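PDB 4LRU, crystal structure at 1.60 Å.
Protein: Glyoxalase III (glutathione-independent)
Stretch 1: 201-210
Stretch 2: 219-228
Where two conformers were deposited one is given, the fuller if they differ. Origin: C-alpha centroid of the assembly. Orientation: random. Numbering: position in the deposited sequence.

Stretch 1 (201-210) EPEGPWDNFT
Stretch 2 219-228: GVNPQSAVKT

Stretch 1 has no regular helix or strand run; it makes a type I turn from Gly-204 to Asp-207, which is tied by Asp-207 N to Gly-204 O (3.3 Å) and by Gly-204 N to Asp-207 OD2 (3.0 Å). Stretch 2 passes from a bridge residue through a loop into a helix that includes Ala-225 to Thr-228 and continues later in the chain. Together they bury 613 Å².

Gly-219 (phi/psi -135/165) sets the register: it forms an antiparallel, non-hydrogen-bonded pair with Thr-210 (-132/161), CA to CA 4.2 Å. A CB here would clash with Thr-228 OG1, so the backbone packs bare, with Gly-219 CA 3.4 Å from Phe-209 O. That carbonyl also accepts a weak hydrogen bond from Val-220 N at 3.3 Å. Val-220 (chi1 t) points toward stretch 1, its CG2 lying 3.7 Å from Phe-209 CD2, at the ring edge, and 3.8 Å from Pro-202 CG.

Asn-221 (-168/176, chi1 p, chi2 30°) is the polar clamp. Its ND2 spends both hydrogens on the turn, donating to Pro-205 O and to Asp-207 O, each at 2.9 Å, so one amide reads two carbonyls. Its OD1 accepts from Ser-224 OG at 2.6 Å. Gln-223 (chi1 m) points toward stretch 1 and lays its CG 3.6 Å from Trp-206 O.

Ser-224 (chi1 m) relays the network: while its OG donates to Asn-221, it accepts from Phe-209 N at 3.0 Å, nearly linear at 170°. Ser-224 CA sits 4.4 Å from Asn-208 CA.

On the helix, Lys-227 extends t, t, t before chi4 turns m, bringing NZ 3.1 Å from Thr-210 OG1. Water 2 accepts from Lys-227 NZ (3.1 Å) and Thr-210 N (3.0 Å); water 1 links Lys-227 N (2.9 Å) to Asn-208 OD1 (2.8 Å). Thr-228 (chi1 m) turns OG1 back to Ser-224 O at 2.8 Å, and Thr-210 CG2 (chi1 p) rests 3.5 Å from that OG1.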

# COMPACT_ATOMS: atom_id res chain seq x y z
N GLU A 201 -9.37 2.86 -14.58
CA GLU A 201 -10.31 1.97 -13.91
C GLU A 201 -10.22 0.56 -14.51
O GLU A 201 -10.28 0.40 -15.73
CB GLU A 201 -11.74 2.51 -14.05
CG GLU A 201 -12.83 1.58 -13.55
CD GLU A 201 -13.53 2.09 -12.30
OE1 GLU A 201 -13.53 3.31 -12.07
OE2 GLU A 201 -14.10 1.26 -11.56
N PRO A 202 -10.06 -0.47 -13.66
CA PRO A 202 -10.12 -1.84 -14.17
C PRO A 202 -11.51 -2.14 -14.74
O PRO A 202 -12.49 -1.43 -14.45
CB PRO A 202 -9.88 -2.68 -12.92
CG PRO A 202 -10.44 -1.84 -11.82
CD PRO A 202 -10.04 -0.44 -12.19
N GLU A 203 -11.62 -3.18 -15.55
CA GLU A 203 -12.92 -3.52 -16.12
C GLU A 203 -13.92 -3.85 -15.02
O GLU A 203 -15.08 -3.43 -15.07
CB GLU A 203 -12.77 -4.72 -17.05
CG GLU A 203 -11.89 -4.42 -18.24
CD GLU A 203 -12.33 -5.20 -19.45
OE1 GLU A 203 -12.67 -4.57 -20.46
OE2 GLU A 203 -12.35 -6.44 -19.35
N GLY A 204 -13.44 -4.57 -14.01
CA GLY A 204 -14.27 -4.92 -12.86
C GLY A 204 -13.53 -4.72 -11.56
O GLY A 204 -12.29 -4.70 -11.53
N PRO A 205 -14.28 -4.58 -10.46
CA PRO A 205 -13.68 -4.14 -9.20
C PRO A 205 -12.73 -5.15 -8.56
O PRO A 205 -11.95 -4.77 -7.70
CB PRO A 205 -14.90 -3.91 -8.29
CG PRO A 205 -15.97 -4.76 -8.89
CD PRO A 205 -15.74 -4.63 -10.37
N TRP A 206 -12.85 -6.42 -8.95
CA TRP A 206 -12.09 -7.50 -8.34
C TRP A 206 -11.01 -8.06 -9.26
O TRP A 206 -10.40 -9.11 -8.97
CB TRP A 206 -13.02 -8.62 -7.87
CG TRP A 206 -14.21 -8.09 -7.12
CD1 TRP A 206 -15.50 -8.26 -7.45
CD2 TRP A 206 -14.20 -7.27 -5.94
NE1 TRP A 206 -16.31 -7.61 -6.56
CE2 TRP A 206 -15.54 -7.01 -5.61
CE3 TRP A 206 -13.19 -6.75 -5.12
CZ2 TRP A 206 -15.91 -6.23 -4.51
CZ3 TRP A 206 -13.56 -5.98 -4.02
CH2 TRP A 206 -14.91 -5.72 -3.73
N ASP A 207 -10.77 -7.36 -10.36
CA ASP A 207 -9.79 -7.80 -11.36
C ASP A 207 -8.39 -7.73 -10.77
O ASP A 207 -8.07 -6.85 -9.97
CB ASP A 207 -9.85 -6.89 -12.60
CG ASP A 207 -11.07 -7.13 -13.48
OD1 ASP A 207 -11.92 -7.98 -13.15
OD2 ASP A 207 -11.19 -6.42 -14.50
N ASN A 208 -7.54 -8.65 -11.22
CA ASN A 208 -6.10 -8.59 -10.99
C ASN A 208 -5.49 -7.61 -11.99
O ASN A 208 -5.34 -7.94 -13.17
CB ASN A 208 -5.53 -9.99 -11.17
CG ASN A 208 -4.04 -10.06 -10.94
OD1 ASN A 208 -3.43 -9.17 -10.33
ND2 ASN A 208 -3.44 -11.13 -11.44
N PHE A 209 -5.26 -6.38 -11.55
CA PHE A 209 -4.93 -5.30 -12.47
C PHE A 209 -3.96 -4.33 -11.82
O PHE A 209 -4.15 -3.93 -10.68
CB PHE A 209 -6.20 -4.56 -12.91
CG PHE A 209 -5.95 -3.46 -13.91
CD1 PHE A 209 -5.53 -3.75 -15.20
CD2 PHE A 209 -6.14 -2.13 -13.55
CE1 PHE A 209 -5.30 -2.73 -16.11
CE2 PHE A 209 -5.93 -1.11 -14.46
CZ PHE A 209 -5.49 -1.41 -15.73
N THR A 210 -2.93 -3.97 -12.59
CA THR A 210 -1.97 -2.96 -12.20
C THR A 210 -1.73 -1.96 -13.33
O THR A 210 -2.01 -2.22 -14.51
CB THR A 210 -0.61 -3.57 -11.84
OG1 THR A 210 -0.03 -4.16 -13.02
CG2 THR A 210 -0.75 -4.59 -10.74
N GLY A 219 -1.83 -1.00 -7.95
CA GLY A 219 -2.79 -2.08 -8.17
C GLY A 219 -4.11 -1.84 -7.49
O GLY A 219 -4.22 -1.01 -6.59
N VAL A 220 -5.13 -2.59 -7.88
CA VAL A 220 -6.51 -2.21 -7.56
C VAL A 220 -6.97 -2.61 -6.14
O VAL A 220 -7.75 -1.90 -5.50
CB VAL A 220 -7.48 -2.79 -8.59
CG1 VAL A 220 -8.92 -2.43 -8.24
CG2 VAL A 220 -7.12 -2.27 -9.97
N ASN A 221 -6.54 -3.78 -5.69
CA ASN A 221 -7.29 -4.56 -4.70
C ASN A 221 -6.46 -5.70 -4.12
O ASN A 221 -5.33 -5.93 -4.53
CB ASN A 221 -8.58 -5.11 -5.34
CG ASN A 221 -8.31 -5.86 -6.64
OD1 ASN A 221 -7.24 -6.45 -6.81
ND2 ASN A 221 -9.23 -5.79 -7.58
N PRO A 222 -7.02 -6.43 -3.15
CA PRO A 222 -6.25 -7.54 -2.59
C PRO A 222 -5.84 -8.56 -3.65
O PRO A 222 -4.74 -9.13 -3.59
CB PRO A 222 -7.21 -8.16 -1.57
CG PRO A 222 -8.10 -7.02 -1.15
CD PRO A 222 -8.29 -6.23 -2.43
N GLN A 223 -6.72 -8.76 -4.63
CA GLN A 223 -6.47 -9.69 -5.72
C GLN A 223 -5.26 -9.30 -6.57
O GLN A 223 -4.70 -10.14 -7.25
CB GLN A 223 -7.71 -9.78 -6.62
CG GLN A 223 -8.91 -10.39 -5.92
CD GLN A 223 -9.76 -9.38 -5.15
OE1 GLN A 223 -9.37 -8.25 -4.93
NE2 GLN A 223 -10.96 -9.81 -4.78
N SER A 224 -4.87 -8.02 -6.52
CA SER A 224 -3.78 -7.49 -7.36
C SER A 224 -2.45 -7.36 -6.64
O SER A 224 -1.48 -6.88 -7.24
CB SER A 224 -4.16 -6.11 -7.90
OG SER A 224 -5.39 -6.16 -8.61
N ALA A 225 -2.38 -7.74 -5.37
CA ALA A 225 -1.21 -7.44 -4.58
C ALA A 225 0.05 -8.16 -5.08
O ALA A 225 1.12 -7.55 -5.14
CB ALA A 225 -1.46 -7.75 -3.11
N VAL A 226 -0.07 -9.45 -5.41
CA VAL A 226 1.06 -10.17 -5.96
C VAL A 226 1.55 -9.47 -7.23
O VAL A 226 2.75 -9.18 -7.37
CB VAL A 226 0.73 -11.65 -6.26
CG1 VAL A 226 1.84 -12.28 -7.07
CG2 VAL A 226 0.54 -12.44 -4.98
N LYS A 227 0.64 -9.18 -8.15
CA LYS A 227 1.04 -8.62 -9.43
C LYS A 227 1.66 -7.25 -9.23
O LYS A 227 2.58 -6.88 -9.94
CB LYS A 227 -0.17 -8.53 -10.37
CG LYS A 227 0.21 -8.25 -11.83
CD LYS A 227 -1.02 -8.19 -12.72
CE LYS A 227 -0.64 -8.14 -14.20
NZ LYS A 227 0.03 -6.86 -14.57
N THR A 228 1.16 -6.48 -8.26
CA THR A 228 1.72 -5.15 -8.00
C THR A 228 3.18 -5.29 -7.60
O THR A 228 4.05 -4.60 -8.14
CB THR A 228 0.95 -4.37 -6.91
OG1 THR A 228 -0.45 -4.33 -7.23
CG2 THR A 228 1.46 -2.95 -6.82
O HOH W 1 -1.99 -10.41 -8.21
O HOH W 2 -2.40 -5.09 -15.27